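Local coordinates for StiE protein (Stigmatella aurantiaca, PDB 6ECX) that transfers a methyl group from S-adenosylmethionine to an oxygen of polyketide intermediates, as the O-methyltransferase domain of a multifunctional polyketide synthase, at residues 14-19 with 270-274; 238-243 with 275-279; 36-40 with 98-102. All coordinates share one frame; numbering follows the deposited sequence.

Contact 1: 14-19 with 270-274; sequences SFYDSL and SYENV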
ATOM      1  N   SER A  14       1.445   1.120 -15.781  1.00139.05           N
ATOM      2  CA  SER A  14       2.017  -0.133 -16.272  1.00144.41           C
ATOM      3  C   SER A  14       2.376  -1.082 -15.136  1.00144.86           C
ATOM      4  O   SER A  14       2.299  -2.304 -15.304  1.00148.92           O
ATOM      5  CB  SER A  14       3.253   0.148 -17.127  1.00141.11           C
ATOM      6  OG  SER A  14       2.912   0.884 -18.285  1.00143.24           O
ATOM      7  N   PHE A  15       2.780  -0.543 -13.986  1.00139.06           N
ATOM      8  CA  PHE A  15       3.111  -1.382 -12.838  1.00137.19           C
ATOM      9  C   PHE A  15       1.861  -2.020 -12.242  1.00134.87           C
ATOM     10  O   PHE A  15       1.899  -3.167 -11.782  1.00141.09           O
ATOM     11  CB  PHE A  15       3.858  -0.549 -11.794  1.00133.06           C
ATOM     12  CG  PHE A  15       3.697  -1.039 -10.377  1.00132.29           C
ATOM     13  CD1 PHE A  15       4.499  -2.053  -9.882  1.00132.74           C
ATOM     14  CD2 PHE A  15       2.764  -0.460  -9.529  1.00130.15           C
ATOM     15  CE1 PHE A  15       4.358  -2.496  -8.576  1.00129.26           C
ATOM     16  CE2 PHE A  15       2.619  -0.901  -8.225  1.00126.82           C
ATOM     17  CZ  PHE A  15       3.420  -1.917  -7.747  1.00125.70           C
ATOM     18  N   TYR A  16       0.745  -1.292 -12.241  1.00127.81           N
ATOM     19  CA  TYR A  16      -0.483  -1.810 -11.653  1.00122.80           C
ATOM     20  C   TYR A  16      -1.170  -2.826 -12.560  1.00127.18           C
ATOM     21  O   TYR A  16      -1.868  -3.719 -12.068  1.00120.66           O
ATOM     22  CB  TYR A  16      -1.418  -0.646 -11.314  1.00122.36           C
ATOM     23  CG  TYR A  16      -1.082   0.038 -10.003  1.00118.20           C
ATOM     24  CD1 TYR A  16      -0.932  -0.699  -8.834  1.00118.43           C
ATOM     25  CD2 TYR A  16      -0.899   1.415  -9.935  1.00117.72           C
ATOM     26  CE1 TYR A  16      -0.627  -0.087  -7.629  1.00113.62           C
ATOM     27  CE2 TYR A  16      -0.584   2.038  -8.731  1.00111.40           C
ATOM     28  CZ  TYR A  16      -0.454   1.278  -7.585  1.00108.52           C
ATOM     29  OH  TYR A  16      -0.147   1.877  -6.390  1.00104.28           O
ATOM     30  N   ASP A  17      -0.986  -2.715 -13.878  1.00136.00           N
ATOM     31  CA  ASP A  17      -1.444  -3.777 -14.768  1.00147.65           C
ATOM     32  C   ASP A  17      -0.647  -5.057 -14.556  1.00152.56           C
ATOM     33  O   ASP A  17      -1.166  -6.157 -14.778  1.00162.31           O
ATOM     34  CB  ASP A  17      -1.346  -3.326 -16.224  1.00150.27           C
ATOM     35  CG  ASP A  17      -2.287  -2.185 -16.545  1.00149.06           C
ATOM     36  OD1 ASP A  17      -3.400  -2.152 -15.978  1.00149.10           O
ATOM     37  OD2 ASP A  17      -1.913  -1.321 -17.366  1.00149.05           O
ATOM     38  N   SER A  18       0.609  -4.932 -14.125  1.00150.99           N
ATOM     39  CA  SER A  18       1.430  -6.105 -13.852  1.00156.42           C
ATOM     40  C   SER A  18       0.901  -6.882 -12.652  1.00159.62           C
ATOM     41  O   SER A  18       0.802  -8.115 -12.693  1.00167.20           O
ATOM     42  CB  SER A  18       2.881  -5.678 -13.625  1.00151.98           C
ATOM     43  OG  SER A  18       3.032  -4.963 -12.410  1.00144.02           O
ATOM     44  N   LEU A  19       0.563  -6.175 -11.568  1.00152.09           N
ATOM     45  CA  LEU A  19       0.027  -6.835 -10.381  1.00147.39           C
ATOM     46  C   LEU A  19      -1.241  -7.614 -10.704  1.00151.33           C
ATOM     47  O   LEU A  19      -1.475  -8.695 -10.150  1.00159.19           O
ATOM     48  CB  LEU A  19      -0.246  -5.805  -9.283  1.00138.67           C
ATOM     49  CG  LEU A  19       0.974  -5.160  -8.630  1.00134.94           C
ATOM     50  CD1 LEU A  19       0.550  -4.010  -7.735  1.00134.50           C
ATOM     51  CD2 LEU A  19       1.752  -6.191  -7.833  1.00134.80           C
ATOM     52  N   SER A 270       7.781  -4.381 -15.848  1.00110.79           N
ATOM     53  CA  SER A 270       7.144  -3.191 -15.294  1.00121.52           C
ATOM     54  C   SER A 270       7.804  -2.764 -13.993  1.00122.99           C
ATOM     55  O   SER A 270       7.761  -1.582 -13.631  1.00121.43           O
ATOM     56  CB  SER A 270       5.651  -3.437 -15.062  1.00126.40           C
ATOM     57  OG  SER A 270       4.939  -3.514 -16.284  1.00135.49           O
ATOM     58  N   TYR A 271       8.419  -3.709 -13.280  1.00123.04           N
ATOM     59  CA  TYR A 271       9.066  -3.391 -12.016  1.00116.17           C
ATOM     60  C   TYR A 271      10.414  -2.705 -12.219  1.00108.94           C
ATOM     61  O   TYR A 271      10.777  -1.824 -11.429  1.00104.17           O
ATOM     62  CB  TYR A 271       9.226  -4.662 -11.177  1.00121.90           C
ATOM     63  CG  TYR A 271       7.911  -5.293 -10.751  1.00132.00           C
ATOM     64  CD1 TYR A 271       6.712  -4.594 -10.850  1.00137.04           C
ATOM     65  CD2 TYR A 271       7.871  -6.586 -10.244  1.00138.64           C
ATOM     66  CE1 TYR A 271       5.511  -5.168 -10.461  1.00140.42           C
ATOM     67  CE2 TYR A 271       6.673  -7.168  -9.852  1.00142.98           C
ATOM     68  CZ  TYR A 271       5.497  -6.452  -9.961  1.00144.13           C
ATOM     69  OH  TYR A 271       4.304  -7.021  -9.575  1.00146.42           O
ATOM     70  N   GLU A 272      11.162  -3.073 -13.266  1.00102.16           N
ATOM     71  CA  GLU A 272      12.424  -2.387 -13.528  1.00100.31           C
ATOM     72  C   GLU A 272      12.194  -0.956 -14.014  1.00101.68           C
ATOM     73  O   GLU A 272      13.001  -0.067 -13.717  1.00107.41           O
ATOM     74  CB  GLU A 272      13.272  -3.177 -14.534  1.00100.99           C
ATOM     75  CG  GLU A 272      12.824  -3.066 -15.985  1.00104.88           C
ATOM     76  CD  GLU A 272      13.590  -3.983 -16.925  1.00117.93           C
ATOM     77  OE1 GLU A 272      14.719  -4.396 -16.583  1.00119.81           O
ATOM     78  OE2 GLU A 272      13.058  -4.293 -18.013  1.00122.47           O
ATOM     79  N   ASN A 273      11.105  -0.709 -14.751  1.00 93.66           N
ATOM     80  CA  ASN A 273      10.781   0.661 -15.140  1.00 93.23           C
ATOM     81  C   ASN A 273      10.401   1.501 -13.928  1.00 85.80           C
ATOM     82  O   ASN A 273      10.605   2.720 -13.923  1.00 88.87           O
ATOM     83  CB  ASN A 273       9.648   0.668 -16.162  1.00 94.76           C
ATOM     84  CG  ASN A 273      10.019  -0.044 -17.438  1.00105.87           C
ATOM     85  OD1 ASN A 273      11.171  -0.004 -17.870  1.00110.98           O
ATOM     86  ND2 ASN A 273       9.047  -0.712 -18.046  1.00111.44           N
ATOM     87  N   VAL A 274       9.847   0.869 -12.896  1.00 79.61           N
ATOM     88  CA  VAL A 274       9.587   1.585 -11.657  1.00 70.89           C
ATOM     89  C   VAL A 274      10.899   1.930 -10.958  1.00 71.32           C
ATOM     90  O   VAL A 274      11.029   3.000 -10.351  1.00 73.12           O
ATOM     91  CB  VAL A 274       8.633   0.761 -10.772  1.00 72.41           C
ATOM     92  CG1 VAL A 274       8.584   1.306  -9.350  1.00 67.78           C
ATOM     93  CG2 VAL A 274       7.228   0.768 -11.370  1.00 75.59           C
TER
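The rings of Phe15 and Tyr271 meet rim to rim, with neither lying over the other; their planes are 53° apart and their centroids 5.6 Å. Tyr271 CD1 sits at the edge of the Phe15 ring, in its plane, and the nearest atoms of the pair are Phe15 CD1 and Tyr271 CE1, at 3.3 Å. Tyr16 CZ lies at the same ring's edge too, and Phe15 CE2 in turn stands 3.4 Å above the plane of the Tyr16 ring, off toward its rim. With CG anti to the backbone N (chi1 153°), Phe15 swings its ring across toward Tyr271, the two side chains meeting at a slant. Phe15 CB packs on Val274 CG2 at 3.6 Å. The helices run roughly antiparallel, their segment axes 146° apart and 9.1 Å at closest approach, which brings the N-terminal helix 11-19 against helix 263-280 beside the Rossmann-like methyltransferase sheet. Phe194 of strand 187-196 meets the Phe15 ring, while Phe268 makes an edge-to-face pair with Tyr271. Where the backbones come closest, Ser270 OG lies 3.1 Å from Ser14 O, but Arg266 O competes for the same proton. Ser18 CB packs on Ser270 CB at 3.8 Å. The next residue, Leu19, crosses Tyr271 at about a right angle, CD2 lying 3.2 Å from the phenolic OH, and this leucine also touches the bound S-adenosylmethionine.

Contact 2: 238-243 with 275-279; sequences VANCLH and YKALR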
ATOM      1  N   VAL A 238      12.776   1.946  -1.273  1.00 50.29           N
ATOM      2  CA  VAL A 238      12.124   0.944  -2.105  1.00 50.44           C
ATOM      3  C   VAL A 238      13.009   0.608  -3.301  1.00 53.73           C
ATOM      4  O   VAL A 238      13.207  -0.568  -3.643  1.00 52.74           O
ATOM      5  CB  VAL A 238      10.732   1.458  -2.520  1.00 53.42           C
ATOM      6  CG1 VAL A 238      10.239   0.744  -3.752  1.00 64.37           C
ATOM      7  CG2 VAL A 238       9.754   1.259  -1.369  1.00 51.02           C
ATOM      8  N   ALA A 239      13.597   1.633  -3.921  1.00 52.96           N
ATOM      9  CA  ALA A 239      14.524   1.398  -5.031  1.00 56.03           C
ATOM     10  C   ALA A 239      15.758   0.631  -4.561  1.00 60.29           C
ATOM     11  O   ALA A 239      16.302  -0.197  -5.300  1.00 60.30           O
ATOM     12  CB  ALA A 239      14.923   2.728  -5.677  1.00 57.50           C
ATOM     13  N   ASN A 240      16.218   0.896  -3.331  1.00 66.46           N
ATOM     14  CA  ASN A 240      17.309   0.100  -2.770  1.00 69.89           C
ATOM     15  C   ASN A 240      16.930  -1.373  -2.680  1.00 69.43           C
ATOM     16  O   ASN A 240      17.789  -2.252  -2.822  1.00 65.42           O
ATOM     17  CB  ASN A 240      17.691   0.606  -1.378  1.00 70.26           C
ATOM     18  CG  ASN A 240      18.457   1.909  -1.408  1.00 68.06           C
ATOM     19  OD1 ASN A 240      18.970   2.337  -2.449  1.00 64.57           O
ATOM     20  ND2 ASN A 240      18.554   2.546  -0.245  1.00 64.73           N
ATOM     21  N   CYS A 241      15.653  -1.664  -2.408  1.00 60.70           N
ATOM     22  CA  CYS A 241      15.227  -3.056  -2.317  1.00 63.14           C
ATOM     23  C   CYS A 241      15.314  -3.743  -3.676  1.00 63.52           C
ATOM     24  O   CYS A 241      15.700  -4.916  -3.765  1.00 67.44           O
ATOM     25  CB  CYS A 241      13.803  -3.138  -1.752  1.00 64.28           C
ATOM     26  SG  CYS A 241      13.153  -4.823  -1.599  1.00 65.11           S
ATOM     27  N   LEU A 242      14.979  -3.019  -4.745  1.00 64.34           N
ATOM     28  CA  LEU A 242      14.967  -3.562  -6.098  1.00 68.50           C
ATOM     29  C   LEU A 242      16.331  -3.508  -6.771  1.00 68.41           C
ATOM     30  O   LEU A 242      16.470  -4.029  -7.882  1.00 72.55           O
ATOM     31  CB  LEU A 242      13.945  -2.806  -6.953  1.00 68.73           C
ATOM     32  CG  LEU A 242      12.527  -2.838  -6.391  1.00 69.19           C
ATOM     33  CD1 LEU A 242      11.576  -2.052  -7.273  1.00 73.19           C
ATOM     34  CD2 LEU A 242      12.082  -4.284  -6.267  1.00 61.76           C
ATOM     35  N   HIS A 243      17.328  -2.910  -6.124  1.00 63.96           N
ATOM     36  CA  HIS A 243      18.650  -2.764  -6.728  1.00 71.13           C
ATOM     37  C   HIS A 243      19.273  -4.127  -7.028  1.00 74.12           C
ATOM     38  O   HIS A 243      19.377  -4.986  -6.148  1.00 73.52           O
ATOM     39  CB  HIS A 243      19.553  -1.956  -5.795  1.00 75.09           C
ATOM     40  CG  HIS A 243      20.840  -1.531  -6.422  1.00 84.72           C
ATOM     41  ND1 HIS A 243      20.920  -0.494  -7.326  1.00 87.50           N
ATOM     42  CD2 HIS A 243      22.099  -2.009  -6.283  1.00 87.54           C
ATOM     43  CE1 HIS A 243      22.174  -0.353  -7.719  1.00 89.09           C
ATOM     44  NE2 HIS A 243      22.909  -1.258  -7.100  1.00 90.76           N
ATOM     45  N   TYR A 275      11.905   1.054 -11.063  1.00 70.94           N
ATOM     46  CA  TYR A 275      13.208   1.345 -10.464  1.00 75.81           C
ATOM     47  C   TYR A 275      13.807   2.624 -11.038  1.00 75.42           C
ATOM     48  O   TYR A 275      14.205   3.528 -10.292  1.00 73.88           O
ATOM     49  CB  TYR A 275      14.178   0.174 -10.666  1.00 73.93           C
ATOM     50  CG  TYR A 275      15.562   0.465 -10.117  1.00 67.61           C
ATOM     51  CD1 TYR A 275      15.856   0.240  -8.773  1.00 74.06           C
ATOM     52  CD2 TYR A 275      16.561   1.001 -10.926  1.00 73.87           C
ATOM     53  CE1 TYR A 275      17.106   0.521  -8.255  1.00 65.93           C
ATOM     54  CE2 TYR A 275      17.816   1.294 -10.416  1.00 80.66           C
ATOM     55  CZ  TYR A 275      18.081   1.047  -9.082  1.00 80.30           C
ATOM     56  OH  TYR A 275      19.323   1.328  -8.566  1.00 79.78           O
ATOM     57  N   LYS A 276      13.901   2.705 -12.369  1.00 70.31           N
ATOM     58  CA  LYS A 276      14.404   3.914 -13.017  1.00 74.28           C
ATOM     59  C   LYS A 276      13.578   5.135 -12.625  1.00 77.00           C
ATOM     60  O   LYS A 276      14.122   6.184 -12.256  1.00 76.40           O
ATOM     61  CB  LYS A 276      14.394   3.726 -14.533  1.00 82.06           C
ATOM     62  CG  LYS A 276      15.254   4.724 -15.281  1.00 90.52           C
ATOM     63  CD  LYS A 276      15.523   4.251 -16.703  1.00 93.39           C
ATOM     64  CE  LYS A 276      16.859   4.765 -17.209  1.00 95.86           C
ATOM     65  NZ  LYS A 276      17.189   4.263 -18.578  1.00102.40           N
ATOM     66  N   ALA A 277      12.254   5.010 -12.696  1.00 72.25           N
ATOM     67  CA  ALA A 277      11.392   6.143 -12.390  1.00 76.02           C
ATOM     68  C   ALA A 277      11.602   6.621 -10.957  1.00 73.35           C
ATOM     69  O   ALA A 277      11.596   7.827 -10.690  1.00 74.04           O
ATOM     70  CB  ALA A 277       9.934   5.759 -12.638  1.00 73.46           C
ATOM     71  N   LEU A 278      11.807   5.687 -10.026  1.00 68.81           N
ATOM     72  CA  LEU A 278      12.046   6.061  -8.636  1.00 63.43           C
ATOM     73  C   LEU A 278      13.408   6.726  -8.468  1.00 71.71           C
ATOM     74  O   LEU A 278      13.518   7.779  -7.822  1.00 67.70           O
ATOM     75  CB  LEU A 278      11.925   4.827  -7.741  1.00 58.21           C
ATOM     76  CG  LEU A 278      10.508   4.285  -7.512  1.00 60.73           C
ATOM     77  CD1 LEU A 278      10.564   2.932  -6.826  1.00 64.12           C
ATOM     78  CD2 LEU A 278       9.679   5.269  -6.684  1.00 55.31           C
ATOM     79  N   ARG A 279      14.461   6.125  -9.047  1.00 71.60           N
ATOM     80  CA  ARG A 279      15.790   6.729  -8.994  1.00 65.75           C
ATOM     81  C   ARG A 279      15.793   8.105  -9.640  1.00 73.80           C
ATOM     82  O   ARG A 279      16.422   9.040  -9.130  1.00 78.16           O
ATOM     83  CB  ARG A 279      16.822   5.831  -9.687  1.00 69.02           C
ATOM     84  CG  ARG A 279      17.222   4.573  -8.935  1.00 73.05           C
ATOM     85  CD  ARG A 279      17.896   4.860  -7.588  1.00 69.56           C
ATOM     86  NE  ARG A 279      18.467   3.634  -7.037  1.00 68.26           N
ATOM     87  CZ  ARG A 279      18.509   3.314  -5.746  1.00 72.66           C
ATOM     88  NH1 ARG A 279      17.997   4.129  -4.826  1.00 70.70           N
ATOM     89  NH2 ARG A 279      19.052   2.155  -5.379  1.00 71.91           N
TER
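Tyr275 OH is gripped from both segments: His243 ND1, just past the end of helix 235-242, hydrogen-bonds to it at 2.7 Å, and Arg279 NE, one turn along the tyrosine's own helix, donates to it at 2.9 Å, with a weak bond from Arg279 NH2 besides. The hydroxyl sits at the edge of the imidazole, close to the ring plane, and likewise in the plane of the guanidinium. Tyr275 gets there by keeping CG anti to the backbone N (chi1 177°), and Arg279 CG then lies over one face of its ring. The arginine chain bends at chi2 and carries its end nitrogens to Asn240, where NH2 and NH1 both donate to OD1. The NH2 bond to Asn240 OD1, 2.9 Å long, is the straighter at 152° and lies in the carbonyl plane; the NH1 donor stands well above that plane. Ala239 CB covers one face of the guanidinium, 3.5 Å from Arg279 NH1. Leu242 CB packs against Tyr275 CD1; deeper in, Val238 CG1 meets Leu278 CD1 at 3.8 Å. This ties the end of helix 235-242 to helix 263-280, the short segments running 141° apart. Asn240 ND2 donates to Phe43 O, which settles how the amide is turned. Held through NE by Tyr275 OH and through both end nitrogens by Asn240 OD1, the guanidinium has its rotation fixed, and its charge, so near His243, would probably disfavour a second positive charge on the imidazole.

Contact 3: 36-40 with 98-102; sequences HFLTW and GHGSD. With SAM (S-adenosylmethionine), chain B.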
ATOM      1  N   HIS A  36       4.135 -13.559   2.303  1.00141.46           N
ATOM      2  CA  HIS A  36       3.038 -13.164   3.181  1.00141.13           C
ATOM      3  C   HIS A  36       2.575 -11.734   2.906  1.00131.55           C
ATOM      4  O   HIS A  36       1.396 -11.420   3.063  1.00138.62           O
ATOM      5  CB  HIS A  36       3.449 -13.311   4.649  1.00144.50           C
ATOM      6  CG  HIS A  36       3.305 -14.704   5.181  1.00154.79           C
ATOM      7  ND1 HIS A  36       4.119 -15.210   6.173  1.00156.12           N
ATOM      8  CD2 HIS A  36       2.434 -15.693   4.869  1.00162.34           C
ATOM      9  CE1 HIS A  36       3.758 -16.452   6.444  1.00162.94           C
ATOM     10  NE2 HIS A  36       2.738 -16.769   5.668  1.00166.92           N
ATOM     11  N   PHE A  37       3.505 -10.875   2.488  1.00118.33           N
ATOM     12  CA  PHE A  37       3.232  -9.468   2.214  1.00107.46           C
ATOM     13  C   PHE A  37       3.300  -9.202   0.714  1.00102.63           C
ATOM     14  O   PHE A  37       4.276  -9.578   0.057  1.00 95.77           O
ATOM     15  CB  PHE A  37       4.233  -8.570   2.947  1.00 98.38           C
ATOM     16  CG  PHE A  37       3.875  -8.297   4.380  1.00100.98           C
ATOM     17  CD1 PHE A  37       2.572  -7.975   4.736  1.00101.65           C
ATOM     18  CD2 PHE A  37       4.842  -8.360   5.372  1.00100.00           C
ATOM     19  CE1 PHE A  37       2.243  -7.716   6.054  1.00 99.29           C
ATOM     20  CE2 PHE A  37       4.519  -8.104   6.692  1.00 98.13           C
ATOM     21  CZ  PHE A  37       3.219  -7.782   7.032  1.00 98.68           C
ATOM     22  N   LEU A  38       2.271  -8.535   0.180  1.00100.06           N
ATOM     23  CA  LEU A  38       2.204  -8.188  -1.237  1.00 99.67           C
ATOM     24  C   LEU A  38       2.696  -6.769  -1.527  1.00 98.34           C
ATOM     25  O   LEU A  38       2.433  -6.234  -2.609  1.00102.30           O
ATOM     26  CB  LEU A  38       0.781  -8.387  -1.764  1.00 96.28           C
ATOM     27  CG  LEU A  38       0.298  -9.845  -1.728  1.00107.31           C
ATOM     28  CD1 LEU A  38      -1.131  -9.983  -2.232  1.00108.76           C
ATOM     29  CD2 LEU A  38       1.239 -10.752  -2.518  1.00104.79           C
ATOM     30  N   THR A  39       3.383  -6.144  -0.580  1.00100.95           N
ATOM     31  CA  THR A  39       4.239  -4.999  -0.841  1.00 99.85           C
ATOM     32  C   THR A  39       5.672  -5.433  -0.575  1.00115.72           C
ATOM     33  O   THR A  39       5.915  -6.455   0.075  1.00119.71           O
ATOM     34  CB  THR A  39       3.908  -3.807   0.060  1.00 89.25           C
ATOM     35  OG1 THR A  39       4.524  -4.016   1.335  1.00 72.82           O
ATOM     36  CG2 THR A  39       2.399  -3.645   0.232  1.00 76.31           C
ATOM     37  N   TRP A  40       6.625  -4.641  -1.050  1.00122.41           N
ATOM     38  CA  TRP A  40       8.022  -5.020  -0.909  1.00121.80           C
ATOM     39  C   TRP A  40       8.835  -3.784  -0.549  1.00105.17           C
ATOM     40  O   TRP A  40       8.735  -2.757  -1.231  1.00112.82           O
ATOM     41  CB  TRP A  40       8.485  -5.715  -2.189  1.00139.66           C
ATOM     42  CG  TRP A  40       7.634  -6.957  -2.428  1.00155.17           C
ATOM     43  CD1 TRP A  40       7.722  -8.139  -1.752  1.00160.99           C
ATOM     44  CD2 TRP A  40       6.535  -7.110  -3.351  1.00163.36           C
ATOM     45  NE1 TRP A  40       6.774  -9.024  -2.206  1.00167.57           N
ATOM     46  CE2 TRP A  40       6.034  -8.420  -3.187  1.00168.10           C
ATOM     47  CE3 TRP A  40       5.940  -6.276  -4.307  1.00163.05           C
ATOM     48  CZ2 TRP A  40       4.970  -8.914  -3.943  1.00170.43           C
ATOM     49  CZ3 TRP A  40       4.880  -6.773  -5.055  1.00164.26           C
ATOM     50  CH2 TRP A  40       4.409  -8.078  -4.868  1.00168.53           C
ATOM     51  N   GLY A  98      -5.566  -8.200   0.027  1.00 53.48           N
ATOM     52  CA  GLY A  98      -4.570  -9.188  -0.375  1.00 54.13           C
ATOM     53  C   GLY A  98      -4.792 -10.550   0.269  1.00 53.53           C
ATOM     54  O   GLY A  98      -5.878 -11.138   0.182  1.00 54.28           O
ATOM     55  N   HIS A  99      -3.744 -11.072   0.915  1.00 53.53           N
ATOM     56  CA  HIS A  99      -3.797 -12.343   1.636  1.00 64.18           C
ATOM     57  C   HIS A  99      -4.096 -12.162   3.118  1.00 62.41           C
ATOM     58  O   HIS A  99      -3.938 -13.113   3.892  1.00 59.80           O
ATOM     59  CB  HIS A  99      -2.481 -13.110   1.467  1.00 77.63           C
ATOM     60  CG  HIS A  99      -2.212 -13.548   0.061  1.00 96.08           C
ATOM     61  ND1 HIS A  99      -3.213 -13.950  -0.796  1.00101.53           N
ATOM     62  CD2 HIS A  99      -1.057 -13.640  -0.640  1.00102.53           C
ATOM     63  CE1 HIS A  99      -2.686 -14.273  -1.964  1.00105.59           C
ATOM     64  NE2 HIS A  99      -1.379 -14.093  -1.895  1.00105.71           N
ATOM     65  N   GLY A 100      -4.506 -10.962   3.529  1.00 53.68           N
ATOM     66  CA  GLY A 100      -4.996 -10.725   4.873  1.00 46.21           C
ATOM     67  C   GLY A 100      -3.945 -10.534   5.943  1.00 46.63           C
ATOM     68  O   GLY A 100      -4.314 -10.410   7.123  1.00 47.68           O
ATOM     69  N   SER A 101      -2.661 -10.463   5.578  1.00 52.26           N
ATOM     70  CA  SER A 101      -1.595 -10.371   6.581  1.00 55.84           C
ATOM     71  C   SER A 101      -1.740  -9.127   7.464  1.00 45.92           C
ATOM     72  O   SER A 101      -1.587  -9.198   8.692  1.00 49.97           O
ATOM     73  CB  SER A 101      -0.234 -10.382   5.885  1.00 62.52           C
ATOM     74  OG  SER A 101      -0.066 -11.585   5.152  1.00 63.62           O
ATOM     75  N   ASP A 102      -2.024  -7.975   6.856  1.00 49.85           N
ATOM     76  CA  ASP A 102      -2.149  -6.740   7.633  1.00 46.73           C
ATOM     77  C   ASP A 102      -3.298  -6.823   8.633  1.00 45.50           C
ATOM     78  O   ASP A 102      -3.144  -6.452   9.805  1.00 46.59           O
ATOM     79  CB  ASP A 102      -2.331  -5.561   6.688  1.00 46.80           C
ATOM     80  CG  ASP A 102      -1.053  -5.211   5.952  1.00 52.91           C
ATOM     81  OD1 ASP A 102      -0.020  -4.993   6.623  1.00 53.69           O
ATOM     82  OD2 ASP A 102      -1.074  -5.155   4.706  1.00 54.56           O
TER
HETATM   83  N   SAM B1301      -2.796  -4.510   0.694  1.00 59.92           N
HETATM   84  CA  SAM B1301      -2.309  -5.866   0.470  1.00 68.71           C
HETATM   85  C   SAM B1301      -0.846  -5.990   0.871  1.00 81.70           C
HETATM   86  O   SAM B1301      -0.194  -4.970   1.077  1.00 85.24           O
HETATM   87  OXT SAM B1301      -0.286  -7.083   1.005  1.00 81.46           O
HETATM   88  CB  SAM B1301      -2.493  -6.253  -0.987  1.00 64.93           C
HETATM   89  CG  SAM B1301      -1.946  -5.242  -1.986  1.00 64.36           C
HETATM   90  SD  SAM B1301      -2.041  -5.914  -3.667  1.00 60.79           S
HETATM   91  CE  SAM B1301      -0.614  -5.107  -4.439  1.00 61.22           C
HETATM   92  C5' SAM B1301      -3.505  -5.091  -4.343  1.00 41.71           C
HETATM   93  C4' SAM B1301      -4.809  -5.603  -3.725  1.00 51.82           C
HETATM   94  O4' SAM B1301      -5.916  -4.766  -4.029  1.00 50.78           O
HETATM   95  C3' SAM B1301      -5.229  -7.002  -4.162  1.00 63.24           C
HETATM   96  O3' SAM B1301      -5.604  -7.682  -2.977  1.00 57.42           O
HETATM   97  C2' SAM B1301      -6.471  -6.789  -5.018  1.00 60.11           C
HETATM   98  O2' SAM B1301      -7.408  -7.847  -4.961  1.00 55.81           O
HETATM   99  C1' SAM B1301      -7.051  -5.544  -4.362  1.00 53.35           C
HETATM  100  N9  SAM B1301      -7.975  -4.745  -5.190  1.00 52.12           N
HETATM  101  C8  SAM B1301      -7.702  -4.198  -6.421  1.00 52.72           C
HETATM  102  N7  SAM B1301      -8.794  -3.504  -6.834  1.00 48.68           N
HETATM  103  C5  SAM B1301      -9.762  -3.603  -5.896  1.00 44.03           C
HETATM  104  C6  SAM B1301     -11.048  -3.100  -5.810  1.00 45.29           C
HETATM  105  N6  SAM B1301     -11.559  -2.354  -6.788  1.00 54.74           N
HETATM  106  N1  SAM B1301     -11.822  -3.370  -4.692  1.00 56.71           N
HETATM  107  C2  SAM B1301     -11.315  -4.128  -3.663  1.00 46.87           C
HETATM  108  N3  SAM B1301     -10.031  -4.622  -3.758  1.00 48.39           N
HETATM  109  C4  SAM B1301      -9.262  -4.376  -4.852  1.00 50.01           C
HETATM  110  O   HOH W   1      -1.335  -9.669   1.939  1.00 65.48           O
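His36 and Leu38 face Ser101 and Gly98, the paired CA atoms 6.4 Å apart for His36 and Ser101 and 6.9 Å for Leu38 and Gly98, as the irregular chain 36-40 passes the glycine-rich turn that leads into helix 101-109. That turn follows strand 91-94 and is the GxGxG loop, the first signature motif of Rossmann-like methyltransferases; Gly98 and Gly100 both take positive phi, and Gly100 is the N-cap. Ser101 keeps OG beside its backbone N (chi1 -60°), from where it donates to His36 O at 2.6 Å, standing above the carbonyl plane. Arg131 NH1 bonds to the same OG. Leu38 lays CD1 over one face of the His99 ring in a CH-pi contact, 4.2 Å from CD1 to the ring centroid and 20° off its normal. Phe37 CE1 comes 3.6 Å from Asp102 OD1, the side chains crossing obliquely with ring and carboxylate planes not far from parallel; Arg77 links the two, with a salt bridge to Asp102 and a cation-pi contact with Phe37. Along one side of the pair lies the methionine end of the cofactor, where Leu38 N donates to SAM OXT at 3.1 Å and 147°. Thr39 CG2 abuts the other carboxylate oxygen. Each segment thus turns a backbone N-H to the cofactor, firmly from Leu38 and weakly from Gly98 to the ribose O3', while His99 N may add a link through a water. Asp102 OD2 lies near SAM O, so its pairing with Arg77 probably offsets the charge it would otherwise set against the cofactor carboxylate.

Starting at the N terminus, helix 11-19 supplies the first half of contact 1 and waits some 250 residues for its partner. Residues 36-40 come next and pair with 98-102, so the loop closed by contact 3 lies wholly within that of contact 1. Contact 2 opens later, at 238-243, after contact 3 has closed. Helix 263-280 then closes contact 1 with 270-274 and contact 2 with 275-279, so these two loops cross. Leu242 CD1 touches Tyr271 where they adjoin, and Trp40 bridges to Leu19 and Val238. Together they connect the N-terminal helix and the glycine-rich loop beside the cofactor with the two late helices farther out.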